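Local coordinates for maternal effect protein oskar (Drosophila melanogaster, PDB 5A4A) that acts as an inducer of the germline and probably binds RNA through its SGNH hydrolase-like OSK domain, at residues A[26-31]-A[81-86]; A[65-70]-A[103-108]; A[75-80]-A[112-117]; A[121-126]-A[155-160]; A[168-173]-A[186-191]. All coordinates share one frame; numbering follows the deposited sequence.

Contact 1. Residues A[26-31]-A[81-86]; sequences PLMGDD and IIVNIG
Met28 and Val83 lie side by side, pointing the same way from neighbouring parallel strands whose short axes run 20° apart. CG of Met28 is anti to the backbone N (chi1 179°), and the chain bends only at chi3 (71°), which turns CE toward the second strand, 3.9 Å from Val83 CG2. Met28 CB meets Ile81 CG2 at 3.8 Å on the same face of the sheet. On the other face Leu27 CD2 rests 3.8 Å from Ile82 CB, again with the two side chains side by side. Parallel pairing is evident from the alternating ladder Ile82 N to Pro26 O, Met28 N to Ile82 O (2.8 Å) and Asn84 N to Met28 O. Past the ladder, waters link the two chains: one bridges Asp30 OD2 to Gly86 N, another Asp30 OD2 to Asn84 OD1, while Asp30 OD1 caps Phe32 N and Asn84 ND2 is hydrogen-bonded to Thr120 OG1. Ala66 and Leu70 of helix 63-71 cover Met28. Such buried parallel pairing fits the central sheet of an SGNH hydrolase-like alpha/beta fold.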
# COMPACT_ATOMS: atom_id res chain seq x y z
N PRO A 26 1.26 12.24 -1.45
CA PRO A 26 2.14 11.11 -1.76
C PRO A 26 1.41 9.79 -1.46
O PRO A 26 0.62 9.75 -0.52
CB PRO A 26 3.31 11.28 -0.79
CG PRO A 26 3.30 12.75 -0.44
CD PRO A 26 1.83 13.12 -0.41
N LEU A 27 1.67 8.77 -2.27
CA LEU A 27 1.12 7.44 -2.05
C LEU A 27 2.21 6.55 -1.50
O LEU A 27 3.32 6.51 -2.05
CB LEU A 27 0.66 6.84 -3.37
CG LEU A 27 -0.57 7.46 -4.01
CD1 LEU A 27 -0.74 6.90 -5.41
CD2 LEU A 27 -1.79 7.15 -3.15
N MET A 28 1.89 5.81 -0.44
CA MET A 28 2.83 4.81 0.06
C MET A 28 2.19 3.44 0.00
O MET A 28 1.08 3.26 0.47
CB MET A 28 3.27 5.12 1.49
CG MET A 28 4.23 4.06 2.05
SD MET A 28 5.16 4.62 3.49
CE MET A 28 3.89 4.68 4.76
N GLY A 29 2.87 2.47 -0.58
CA GLY A 29 2.27 1.15 -0.70
C GLY A 29 3.18 0.19 -1.43
O GLY A 29 4.35 0.47 -1.61
N ASP A 30 2.62 -0.94 -1.84
CA ASP A 30 3.37 -2.00 -2.52
C ASP A 30 3.00 -2.07 -4.01
O ASP A 30 2.59 -1.06 -4.59
CB ASP A 30 3.15 -3.33 -1.78
CG ASP A 30 1.69 -3.67 -1.59
OD1 ASP A 30 0.91 -3.50 -2.55
OD2 ASP A 30 1.30 -4.10 -0.48
N ASP A 31 3.15 -3.23 -4.65
CA ASP A 31 2.82 -3.34 -6.08
C ASP A 31 1.41 -2.92 -6.45
O ASP A 31 1.20 -2.45 -7.57
CB ASP A 31 3.04 -4.75 -6.62
CG ASP A 31 4.49 -5.03 -6.96
OD1 ASP A 31 4.98 -4.50 -7.99
OD2 ASP A 31 5.12 -5.78 -6.19
N ILE A 81 -0.00 11.51 3.86
CA ILE A 81 0.38 10.43 2.95
C ILE A 81 -0.73 9.39 2.88
O ILE A 81 -1.19 8.91 3.92
CB ILE A 81 1.68 9.75 3.45
CG1 ILE A 81 2.83 10.77 3.56
CG2 ILE A 81 2.07 8.55 2.55
CD1 ILE A 81 4.12 10.19 4.17
N ILE A 82 -1.17 9.03 1.68
CA ILE A 82 -2.16 7.97 1.54
C ILE A 82 -1.45 6.62 1.56
O ILE A 82 -0.57 6.35 0.74
CB ILE A 82 -3.01 8.14 0.26
CG1 ILE A 82 -3.79 9.47 0.31
CG2 ILE A 82 -3.98 6.96 0.10
CD1 ILE A 82 -4.58 9.80 -0.97
N VAL A 83 -1.85 5.76 2.50
CA VAL A 83 -1.15 4.51 2.77
C VAL A 83 -1.98 3.27 2.46
O VAL A 83 -3.13 3.16 2.88
CB VAL A 83 -0.74 4.44 4.25
CG1 VAL A 83 -0.03 3.12 4.56
CG2 VAL A 83 0.13 5.64 4.62
N ASN A 84 -1.40 2.35 1.70
CA ASN A 84 -1.98 1.02 1.53
C ASN A 84 -0.88 0.00 1.78
O ASN A 84 -0.04 -0.24 0.91
CB ASN A 84 -2.56 0.84 0.12
CG ASN A 84 -3.27 -0.50 -0.05
OD1 ASN A 84 -2.74 -1.42 -0.69
ND2 ASN A 84 -4.47 -0.62 0.51
N ILE A 85 -0.87 -0.59 2.96
CA ILE A 85 0.27 -1.39 3.38
C ILE A 85 -0.19 -2.61 4.18
O ILE A 85 -1.13 -2.52 4.98
CB ILE A 85 1.29 -0.51 4.17
CG1 ILE A 85 2.70 -1.11 4.18
CG2 ILE A 85 0.79 -0.21 5.59
CD1 ILE A 85 3.39 -1.08 2.82
N GLY A 86 0.46 -3.74 3.95
CA GLY A 86 0.12 -4.96 4.67
C GLY A 86 -0.07 -6.18 3.79
O GLY A 86 0.07 -7.30 4.28
O HOH W 1 -0.37 -1.24 -2.35
O HOH W 2 2.37 -4.43 1.99
O HOH W 3 -1.11 -3.60 0.58

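Contact 2. Residues A[65-70]-A[103-108]; sequences GARNRL and FRLLIK. With SO4 (sulfate ion), chain G.
Arg67 reaches across from helix 65-70 to lie over Leu105 and Leu106 of helix 103-108, the two axes 9.7 Å apart and inclined by 20°. From CB, its chi1 of -74° sets CG anti to the carbonyl carbon, and CG packs 3.8 Å from Leu106 CB. CD passes Leu106 N at 4.0 Å. A bend at chi3 (67°) then turns NE toward Leu105 CB, which stands 3.6 Å above the guanidinium plane, over its centre. At the tip NH1 donates to O3 of a sulfate ion at 2.8 Å and NH2 to its O2, both bonds nearly straight, with the sulfur in the guanidinium plane; NH1 also bonds to Asn64 OD1. An alanine in place of Arg67 would probably leave Leu105 CB without its flat cover and the sulfate without its two-pronged grip. Deeper in, Leu70 CD1 meets Leu106 CD1 at 4.0 Å, the side chains crossing at about a right angle. The sulfate probably comes from the crystallisation liquor; its paired, in-plane binding shows that the guanidinium can grip an oxyanion.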
# COMPACT_ATOMS: atom_id res chain seq x y z
N GLY A 65 9.10 -2.55 6.05
CA GLY A 65 9.72 -1.87 4.93
C GLY A 65 9.31 -0.40 4.86
O GLY A 65 10.14 0.47 4.57
N ALA A 66 8.03 -0.14 5.12
CA ALA A 66 7.51 1.22 5.09
C ALA A 66 8.11 2.04 6.23
O ALA A 66 8.48 3.20 6.05
CB ALA A 66 5.98 1.21 5.16
N ARG A 67 8.22 1.42 7.40
CA ARG A 67 8.84 2.06 8.56
C ARG A 67 10.26 2.50 8.21
O ARG A 67 10.67 3.63 8.52
CB ARG A 67 8.84 1.09 9.75
CG ARG A 67 7.48 0.89 10.42
CD ARG A 67 7.51 -0.23 11.47
NE ARG A 67 8.33 0.11 12.64
CZ ARG A 67 8.78 -0.78 13.52
NH1 ARG A 67 8.50 -2.07 13.37
NH2 ARG A 67 9.51 -0.38 14.55
N ASN A 68 11.01 1.60 7.56
CA ASN A 68 12.37 1.92 7.11
C ASN A 68 12.41 2.95 6.00
O ASN A 68 13.27 3.84 5.99
CB ASN A 68 13.12 0.66 6.66
CG ASN A 68 13.45 -0.27 7.81
OD1 ASN A 68 13.58 0.17 8.95
ND2 ASN A 68 13.59 -1.56 7.51
N ARG A 69 11.47 2.84 5.06
CA ARG A 69 11.44 3.74 3.91
C ARG A 69 11.26 5.19 4.34
O ARG A 69 11.90 6.09 3.80
CB ARG A 69 10.33 3.32 2.94
CG ARG A 69 10.24 4.16 1.66
CD ARG A 69 11.43 3.92 0.75
NE ARG A 69 11.43 4.82 -0.40
CZ ARG A 69 11.94 6.05 -0.39
NH1 ARG A 69 12.47 6.55 0.73
NH2 ARG A 69 11.91 6.79 -1.49
N LEU A 70 10.40 5.42 5.34
CA LEU A 70 10.15 6.78 5.83
C LEU A 70 11.36 7.41 6.51
O LEU A 70 11.48 8.63 6.54
CB LEU A 70 8.94 6.81 6.77
CG LEU A 70 7.61 6.53 6.08
CD1 LEU A 70 6.49 6.57 7.12
CD2 LEU A 70 7.37 7.55 4.98
N PHE A 103 2.28 -2.53 12.43
CA PHE A 103 1.41 -1.45 11.98
C PHE A 103 1.24 -0.38 13.07
O PHE A 103 1.28 0.82 12.80
CB PHE A 103 0.06 -1.99 11.51
CG PHE A 103 -0.81 -0.95 10.85
CD1 PHE A 103 -0.61 -0.62 9.53
CD2 PHE A 103 -1.80 -0.30 11.57
CE1 PHE A 103 -1.39 0.34 8.91
CE2 PHE A 103 -2.59 0.67 10.96
CZ PHE A 103 -2.38 0.99 9.63
N ARG A 104 1.08 -0.82 14.32
CA ARG A 104 0.97 0.12 15.44
C ARG A 104 2.23 0.98 15.53
O ARG A 104 2.16 2.19 15.75
CB ARG A 104 0.70 -0.65 16.74
CG ARG A 104 0.71 0.18 17.99
CD ARG A 104 0.43 -0.71 19.21
NE ARG A 104 -0.99 -0.99 19.37
CZ ARG A 104 -1.58 -2.15 19.07
NH1 ARG A 104 -0.88 -3.16 18.58
NH2 ARG A 104 -2.89 -2.28 19.27
N LEU A 105 3.39 0.36 15.31
CA LEU A 105 4.65 1.09 15.32
C LEU A 105 4.83 2.02 14.11
O LEU A 105 5.45 3.08 14.24
CB LEU A 105 5.84 0.13 15.44
CG LEU A 105 5.93 -0.59 16.78
CD1 LEU A 105 7.09 -1.59 16.76
CD2 LEU A 105 6.08 0.39 17.93
N LEU A 106 4.30 1.63 12.95
CA LEU A 106 4.31 2.52 11.78
C LEU A 106 3.52 3.80 12.07
O LEU A 106 3.97 4.91 11.81
CB LEU A 106 3.75 1.81 10.53
CG LEU A 106 3.55 2.69 9.28
CD1 LEU A 106 4.87 3.29 8.77
CD2 LEU A 106 2.85 1.92 8.14
N ILE A 107 2.32 3.62 12.61
CA ILE A 107 1.48 4.76 12.97
C ILE A 107 2.18 5.68 13.99
O ILE A 107 2.15 6.90 13.85
CB ILE A 107 0.12 4.29 13.53
CG1 ILE A 107 -0.67 3.53 12.46
CG2 ILE A 107 -0.69 5.49 14.01
CD1 ILE A 107 -1.00 4.34 11.20
N LYS A 108 2.81 5.09 14.99
CA LYS A 108 3.53 5.86 16.00
C LYS A 108 4.73 6.58 15.41
O LYS A 108 5.00 7.73 15.75
CB LYS A 108 3.95 4.93 17.14
CG LYS A 108 4.91 5.51 18.16
CD LYS A 108 5.30 4.41 19.15
CE LYS A 108 6.64 4.67 19.82
NZ LYS A 108 6.57 5.80 20.78
S SO4 G . 10.48 -3.58 16.28
O1 SO4 G . 11.79 -4.12 15.91
O2 SO4 G . 10.60 -2.13 16.40
O3 SO4 G . 9.52 -3.92 15.23
O4 SO4 G . 10.03 -4.14 17.55

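Contact 3. Residues A[75-80]-A[112-117]; sequences LPEGTQ and NMRLVP
The backbones of Gln80 and Val116 run parallel with CA atoms 4.5 Å apart, joined by Val116 N to Thr79 O at 2.8 Å, while just before this bridge Gly78 N donates to Arg114 O. The segment 75-80 reaches it through a type II beta turn from Pro76 to Thr79, with Gly78 at positive phi (84°). Thr79 tightens the turn: its OG1, anti to the carbonyl carbon (chi1 -63°), donates to Pro76 O at 2.6 Å, and that oxygen also accepts from Thr79 N. Across the contact, Arg114 leaves helix 96-112 in a Schellman motif, and the chain then enters strand 116-120, so the pairing lies at the beginning of the parallel register of strands 80-84 and 116-120 in the alpha/beta sheet. Leu115 carries the apolar part; its CD2 touches Thr79 CB at 4.0 Å and Leu75 CB at 4.1 Å, with Met110 of helix 96-112 also against it. Gln80 and Val116 lie side by side, pointing the same way, CG of Gln80 3.9 Å from CB of Val116. At the surface Glu77 CB sits at the edge of the Arg114 guanidinium, near its plane and 3.8 Å from NE. The charges do not close a salt bridge, for Glu77 OE1 is 4.6 Å from Arg114 NE.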
# COMPACT_ATOMS: atom_id res chain seq x y z
N LEU A 75 10.22 14.97 4.28
CA LEU A 75 9.04 15.70 3.83
C LEU A 75 8.67 16.73 4.90
O LEU A 75 8.99 16.54 6.07
CB LEU A 75 7.89 14.71 3.64
CG LEU A 75 8.01 13.79 2.42
CD1 LEU A 75 7.10 12.57 2.56
CD2 LEU A 75 7.65 14.60 1.19
N PRO A 76 7.99 17.82 4.49
CA PRO A 76 7.57 18.89 5.41
C PRO A 76 6.65 18.38 6.52
O PRO A 76 5.85 17.47 6.27
CB PRO A 76 6.80 19.85 4.50
CG PRO A 76 7.30 19.57 3.13
CD PRO A 76 7.63 18.11 3.09
N GLU A 77 6.75 18.95 7.72
CA GLU A 77 5.84 18.57 8.80
C GLU A 77 4.41 18.77 8.33
O GLU A 77 4.11 19.71 7.59
CB GLU A 77 6.12 19.35 10.09
CG GLU A 77 5.86 20.84 10.00
CD GLU A 77 5.97 21.55 11.35
OE1 GLU A 77 5.24 21.16 12.29
OE2 GLU A 77 6.79 22.48 11.46
N GLY A 78 3.53 17.87 8.75
CA GLY A 78 2.13 17.94 8.38
C GLY A 78 1.80 17.32 7.03
O GLY A 78 0.64 17.29 6.64
N THR A 79 2.80 16.82 6.31
CA THR A 79 2.52 16.15 5.04
C THR A 79 1.58 14.97 5.26
O THR A 79 1.82 14.15 6.14
CB THR A 79 3.81 15.66 4.35
OG1 THR A 79 4.62 16.79 4.03
CG2 THR A 79 3.48 14.91 3.06
N GLN A 80 0.51 14.90 4.47
CA GLN A 80 -0.43 13.79 4.52
C GLN A 80 -0.10 12.78 3.45
O GLN A 80 0.08 13.13 2.28
CB GLN A 80 -1.87 14.28 4.34
CG GLN A 80 -2.36 15.22 5.44
CD GLN A 80 -3.66 15.90 5.08
OE1 GLN A 80 -4.75 15.39 5.36
NE2 GLN A 80 -3.56 17.07 4.47
N ASN A 112 5.57 10.56 15.24
CA ASN A 112 6.84 11.13 15.65
C ASN A 112 7.56 11.93 14.55
O ASN A 112 8.30 12.87 14.84
CB ASN A 112 7.75 10.04 16.23
CG ASN A 112 7.26 9.53 17.58
OD1 ASN A 112 6.55 10.24 18.30
ND2 ASN A 112 7.65 8.31 17.94
N MET A 113 7.31 11.57 13.29
CA MET A 113 7.88 12.30 12.16
C MET A 113 7.01 13.46 11.71
O MET A 113 7.38 14.18 10.78
CB MET A 113 8.11 11.35 10.98
CG MET A 113 9.16 10.31 11.24
SD MET A 113 9.30 9.21 9.84
CE MET A 113 10.76 8.28 10.30
N ARG A 114 5.87 13.63 12.38
CA ARG A 114 4.86 14.62 12.00
C ARG A 114 4.35 14.43 10.57
O ARG A 114 4.07 15.39 9.86
CB ARG A 114 5.38 16.04 12.24
CG ARG A 114 5.84 16.25 13.68
CD ARG A 114 6.67 17.51 13.80
NE ARG A 114 7.84 17.47 12.93
CZ ARG A 114 9.03 16.97 13.28
NH1 ARG A 114 9.21 16.47 14.50
NH2 ARG A 114 10.03 16.97 12.42
N LEU A 115 4.23 13.17 10.16
CA LEU A 115 3.60 12.81 8.89
C LEU A 115 2.23 12.23 9.18
O LEU A 115 2.09 11.35 10.03
CB LEU A 115 4.46 11.78 8.14
CG LEU A 115 5.89 12.25 7.87
CD1 LEU A 115 6.70 11.11 7.26
CD2 LEU A 115 5.87 13.46 6.96
N VAL A 116 1.20 12.71 8.48
CA VAL A 116 -0.16 12.28 8.79
C VAL A 116 -0.61 11.16 7.86
O VAL A 116 -0.71 11.37 6.66
CB VAL A 116 -1.16 13.44 8.64
CG1 VAL A 116 -2.55 13.01 9.09
CG2 VAL A 116 -0.68 14.67 9.42
N PRO A 117 -0.90 9.97 8.41
CA PRO A 117 -1.36 8.89 7.55
C PRO A 117 -2.84 9.03 7.23
O PRO A 117 -3.64 9.33 8.13
CB PRO A 117 -1.15 7.62 8.40
CG PRO A 117 -0.69 8.10 9.77
CD PRO A 117 -0.87 9.58 9.83

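Contact 4. Residues A[121-126]-A[155-160]; sequences NLAPLG and IDIHSC
Asn121 holds CG between its backbone N and carbonyl carbon (chi1 64°), while Asp156 has CG anti to its own N (chi1 167°); from these positions the amide and carboxylate meet obliquely, their planes 76° apart. Asn121 OD1 accepts two backbone donors from opposite faces of its plane, Ile157 N at 2.9 Å and His158 N at 3.1 Å. The other end of the amide, ND2, donates a hydrogen bond to Asp156 OD1 at 3.1 Å; this oxygen lies in the amide plane, yet is met from above its own plane. From the opposite face Ser159 N reaches it, closing an Asx motif, and Ser159 OG donates to the syn lone pair of Asp156 OD2 at 2.6 Å. The asparagine side chain thus bonds to three successive residues. The His158 ring turns its edge to Leu122 O, with CD2 3.1 Å away, and Pro124 CD lies 3.4 Å from His158 CD2. Ile157 CD1 approaches Ala123 CB at 4.3 Å, and Val198 and Ile202 of helix 192-204 touch Ile157. Asn121 N to Ile155 O extends the pairing of strands 116-120 and 154-155; the loops that follow adjoin at the C-terminal ends of parallel strands, as in alpha/beta folds.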
# COMPACT_ATOMS: atom_id res chain seq x y z
N ASN A 121 -7.75 0.45 3.70
CA ASN A 121 -7.62 -0.94 4.11
C ASN A 121 -7.17 -1.81 2.92
O ASN A 121 -6.88 -1.29 1.84
CB ASN A 121 -8.88 -1.47 4.82
CG ASN A 121 -10.11 -1.50 3.91
OD1 ASN A 121 -10.03 -1.25 2.71
ND2 ASN A 121 -11.26 -1.81 4.50
N LEU A 122 -7.09 -3.12 3.12
CA LEU A 122 -6.54 -3.97 2.06
C LEU A 122 -7.62 -4.51 1.14
O LEU A 122 -8.63 -5.04 1.59
CB LEU A 122 -5.77 -5.15 2.65
CG LEU A 122 -4.64 -4.79 3.61
CD1 LEU A 122 -3.82 -6.04 3.94
CD2 LEU A 122 -3.76 -3.71 2.98
N ALA A 123 -7.40 -4.38 -0.17
CA ALA A 123 -8.23 -5.06 -1.15
C ALA A 123 -8.09 -6.57 -0.98
O ALA A 123 -7.07 -7.06 -0.51
CB ALA A 123 -7.81 -4.65 -2.58
N PRO A 124 -9.14 -7.32 -1.36
CA PRO A 124 -9.01 -8.78 -1.37
C PRO A 124 -7.87 -9.19 -2.30
O PRO A 124 -7.64 -8.51 -3.31
CB PRO A 124 -10.35 -9.25 -1.95
CG PRO A 124 -10.88 -8.05 -2.70
CD PRO A 124 -10.43 -6.87 -1.91
N LEU A 125 -7.15 -10.24 -1.95
CA LEU A 125 -6.12 -10.80 -2.84
C LEU A 125 -6.81 -11.83 -3.72
O LEU A 125 -7.12 -12.95 -3.28
CB LEU A 125 -5.00 -11.43 -2.01
CG LEU A 125 -4.26 -10.43 -1.11
CD1 LEU A 125 -3.30 -11.14 -0.16
CD2 LEU A 125 -3.51 -9.40 -1.95
N GLY A 126 -7.08 -11.44 -4.96
CA GLY A 126 -7.96 -12.20 -5.83
C GLY A 126 -7.53 -13.63 -6.14
O GLY A 126 -8.38 -14.51 -6.27
N ILE A 155 -10.13 4.65 4.87
CA ILE A 155 -10.91 4.45 3.66
C ILE A 155 -11.06 2.97 3.35
O ILE A 155 -10.07 2.25 3.17
CB ILE A 155 -10.23 5.16 2.48
CG1 ILE A 155 -10.08 6.65 2.81
CG2 ILE A 155 -10.99 4.94 1.17
CD1 ILE A 155 -9.24 7.43 1.80
N ASP A 156 -12.31 2.51 3.27
CA ASP A 156 -12.59 1.11 2.97
C ASP A 156 -12.60 0.89 1.45
O ASP A 156 -13.61 1.17 0.78
CB ASP A 156 -13.91 0.70 3.64
CG ASP A 156 -14.45 -0.64 3.14
OD1 ASP A 156 -13.68 -1.49 2.62
OD2 ASP A 156 -15.67 -0.85 3.28
N ILE A 157 -11.49 0.41 0.91
CA ILE A 157 -11.45 0.02 -0.51
C ILE A 157 -11.81 -1.45 -0.73
O ILE A 157 -12.09 -1.86 -1.86
CB ILE A 157 -10.07 0.31 -1.18
CG1 ILE A 157 -8.95 -0.50 -0.53
CG2 ILE A 157 -9.75 1.81 -1.16
CD1 ILE A 157 -7.65 -0.57 -1.38
N HIS A 158 -11.75 -2.23 0.35
CA HIS A 158 -12.06 -3.66 0.28
C HIS A 158 -13.47 -3.91 -0.28
O HIS A 158 -13.66 -4.75 -1.15
CB HIS A 158 -11.92 -4.31 1.66
CG HIS A 158 -12.05 -5.80 1.65
ND1 HIS A 158 -13.26 -6.44 1.85
CD2 HIS A 158 -11.14 -6.78 1.46
CE1 HIS A 158 -13.08 -7.74 1.78
NE2 HIS A 158 -11.80 -7.98 1.55
N SER A 159 -14.45 -3.16 0.22
CA SER A 159 -15.85 -3.39 -0.14
C SER A 159 -16.17 -3.26 -1.63
O SER A 159 -17.02 -3.98 -2.15
CB SER A 159 -16.77 -2.49 0.68
OG SER A 159 -16.73 -2.85 2.05
N CYS A 160 -15.48 -2.36 -2.32
CA CYS A 160 -15.78 -2.13 -3.73
C CYS A 160 -15.33 -3.28 -4.63
O CYS A 160 -15.72 -3.34 -5.79
CB CYS A 160 -15.19 -0.79 -4.22
SG CYS A 160 -13.42 -0.78 -4.63

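Contact 5. Residues A[168-173]-A[186-191]; sequences VRFDCF and PYLFWN
Phe173, Leu188 and Trp190 form the apolar centre. The edge of the indole is turned toward the face of the Phe173 ring in an offset edge-to-face pair, with Phe173 and the five-membered ring at 88° and centroids 5.3 Å apart; the nearest atoms are Phe173 CE2 and Trp190 CD1 at 3.6 Å. Leu188, crossing Phe173 at about a right angle, puts CD2 3.9 Å from Phe173 CB, while Leu188 O lies in the plane of the Phe173 ring at its edge, 3.5 Å from Phe173 CD2. Farther out, Leu188 CD2 touches the rim of Phe170 at CE1, 4.2 Å away.

At the polar edge Asn191 carries CG between its backbone N and carbonyl carbon (chi1 69°). Its ND2 donates to Asp171 O at 3.0 Å and its backbone N to Cys172 O at 3.0 Å, each donor standing above the plane of the carbonyl it meets. OD1 caps Gly194 N, so the amide joins the 3-10 turn 170-172 to the start of helix 192-204. An alanine in place of Asn191 would probably leave Asp171 O without this donor and Gly194 N without its cap. A sulfate ion also lies near this side chain. Trp190 meets Phe32 of helix 31-40 and Val198 of helix 192-204, and Cys172 packs on Ile193 and Arg197 of the latter, so the loops touch both helices.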
# COMPACT_ATOMS: atom_id res chain seq x y z
N VAL A 168 -14.96 -12.10 -3.90
CA VAL A 168 -14.25 -11.21 -4.81
C VAL A 168 -14.96 -11.05 -6.15
O VAL A 168 -15.50 -12.01 -6.71
CB VAL A 168 -12.78 -11.67 -4.98
CG1 VAL A 168 -12.71 -13.11 -5.44
CG2 VAL A 168 -12.03 -10.77 -5.95
N ARG A 169 -15.01 -9.82 -6.65
CA ARG A 169 -15.56 -9.55 -7.97
C ARG A 169 -14.47 -9.79 -9.00
O ARG A 169 -13.67 -8.90 -9.27
CB ARG A 169 -15.99 -8.10 -8.08
CG ARG A 169 -17.17 -7.71 -7.22
CD ARG A 169 -17.47 -6.23 -7.40
NE ARG A 169 -18.56 -5.78 -6.55
CZ ARG A 169 -19.85 -5.92 -6.83
NH1 ARG A 169 -20.22 -6.51 -7.96
NH2 ARG A 169 -20.78 -5.47 -5.99
N PHE A 170 -14.43 -10.99 -9.58
CA PHE A 170 -13.38 -11.27 -10.54
C PHE A 170 -13.42 -10.40 -11.79
O PHE A 170 -12.42 -10.29 -12.50
CB PHE A 170 -13.32 -12.75 -10.90
CG PHE A 170 -12.63 -13.58 -9.86
CD1 PHE A 170 -11.28 -13.41 -9.62
CD2 PHE A 170 -13.34 -14.49 -9.11
CE1 PHE A 170 -10.64 -14.15 -8.65
CE2 PHE A 170 -12.70 -15.24 -8.14
CZ PHE A 170 -11.35 -15.07 -7.91
N ASP A 171 -14.55 -9.75 -12.03
CA ASP A 171 -14.63 -8.83 -13.17
C ASP A 171 -13.85 -7.53 -12.92
O ASP A 171 -13.75 -6.68 -13.81
CB ASP A 171 -16.09 -8.56 -13.57
CG ASP A 171 -16.81 -7.66 -12.59
OD1 ASP A 171 -16.40 -7.58 -11.41
OD2 ASP A 171 -17.80 -7.02 -13.01
N CYS A 172 -13.27 -7.40 -11.73
CA CYS A 172 -12.42 -6.26 -11.40
C CYS A 172 -10.94 -6.64 -11.36
O CYS A 172 -10.09 -5.82 -10.98
CB CYS A 172 -12.81 -5.70 -10.04
SG CYS A 172 -14.43 -4.90 -10.02
N PHE A 173 -10.63 -7.88 -11.72
CA PHE A 173 -9.25 -8.36 -11.70
C PHE A 173 -8.85 -8.86 -13.06
O PHE A 173 -9.70 -9.24 -13.88
CB PHE A 173 -9.08 -9.48 -10.66
CG PHE A 173 -9.13 -9.00 -9.25
CD1 PHE A 173 -10.35 -8.67 -8.66
CD2 PHE A 173 -7.97 -8.87 -8.51
CE1 PHE A 173 -10.39 -8.20 -7.35
CE2 PHE A 173 -7.99 -8.42 -7.22
CZ PHE A 173 -9.22 -8.09 -6.62
N PRO A 186 2.83 -14.71 -6.28
CA PRO A 186 2.18 -14.19 -7.49
C PRO A 186 1.09 -13.18 -7.14
O PRO A 186 0.39 -13.33 -6.13
CB PRO A 186 1.55 -15.43 -8.12
CG PRO A 186 1.31 -16.35 -6.95
CD PRO A 186 2.44 -16.10 -5.99
N TYR A 187 0.97 -12.16 -7.98
CA TYR A 187 0.02 -11.07 -7.74
C TYR A 187 -1.05 -11.10 -8.81
O TYR A 187 -0.74 -11.27 -9.99
CB TYR A 187 0.75 -9.72 -7.84
CG TYR A 187 1.48 -9.33 -6.58
CD1 TYR A 187 2.50 -10.11 -6.06
CD2 TYR A 187 1.12 -8.18 -5.89
CE1 TYR A 187 3.16 -9.75 -4.90
CE2 TYR A 187 1.77 -7.81 -4.72
CZ TYR A 187 2.78 -8.59 -4.23
OH TYR A 187 3.42 -8.20 -3.07
N LEU A 188 -2.32 -10.96 -8.41
CA LEU A 188 -3.41 -10.79 -9.37
C LEU A 188 -3.83 -9.33 -9.32
O LEU A 188 -4.44 -8.87 -8.35
CB LEU A 188 -4.61 -11.69 -9.02
CG LEU A 188 -5.64 -11.81 -10.15
CD1 LEU A 188 -5.01 -12.54 -11.34
CD2 LEU A 188 -6.91 -12.52 -9.69
N PHE A 189 -3.50 -8.58 -10.37
CA PHE A 189 -3.70 -7.13 -10.35
C PHE A 189 -5.12 -6.70 -10.69
O PHE A 189 -5.87 -7.43 -11.33
CB PHE A 189 -2.69 -6.44 -11.25
CG PHE A 189 -1.31 -6.44 -10.69
CD1 PHE A 189 -0.95 -5.48 -9.75
CD2 PHE A 189 -0.39 -7.42 -11.05
CE1 PHE A 189 0.32 -5.48 -9.19
CE2 PHE A 189 0.88 -7.43 -10.50
CZ PHE A 189 1.23 -6.46 -9.57
N TRP A 190 -5.49 -5.51 -10.20
CA TRP A 190 -6.78 -4.95 -10.52
C TRP A 190 -6.78 -4.56 -12.00
O TRP A 190 -5.81 -4.00 -12.50
CB TRP A 190 -7.06 -3.72 -9.65
CG TRP A 190 -6.74 -3.90 -8.18
CD1 TRP A 190 -6.83 -5.06 -7.44
CD2 TRP A 190 -6.30 -2.88 -7.26
NE1 TRP A 190 -6.45 -4.81 -6.13
CE2 TRP A 190 -6.13 -3.49 -6.00
CE3 TRP A 190 -6.04 -1.51 -7.40
CZ2 TRP A 190 -5.70 -2.77 -4.87
CZ3 TRP A 190 -5.61 -0.80 -6.28
CH2 TRP A 190 -5.44 -1.43 -5.04
N ASN A 191 -7.87 -4.87 -12.69
CA ASN A 191 -7.96 -4.51 -14.11
C ASN A 191 -8.44 -3.07 -14.25
O ASN A 191 -8.50 -2.35 -13.26
CB ASN A 191 -8.80 -5.52 -14.91
CG ASN A 191 -10.28 -5.48 -14.56
OD1 ASN A 191 -10.74 -4.64 -13.81
ND2 ASN A 191 -11.03 -6.41 -15.12

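In the fold
The centre of contact 1 lies about 3 Å from the centre of the chain, in the middle of the mixed sheet. Contact 3, its centre about 14 Å from that of contact 1, extends the same sheet through strands 80-84 and 116-120, while contact 2, centred about 11 Å away, pairs the helices 63-71 and 96-112 that pack against it through Met28 and Ile85. The segments of contacts 1, 2 and 3 alternate along the chain, so this part is interwoven. Contacts 4 and 5 follow in series, their centres about 11 Å apart and joined by Ala123 against Trp190; they lie in the loops that follow strands 116-120 and 154-155. Contacts 3 and 5 are the farthest apart, about 32 Å between centres. All five belong to one compact SGNH hydrolase-like domain.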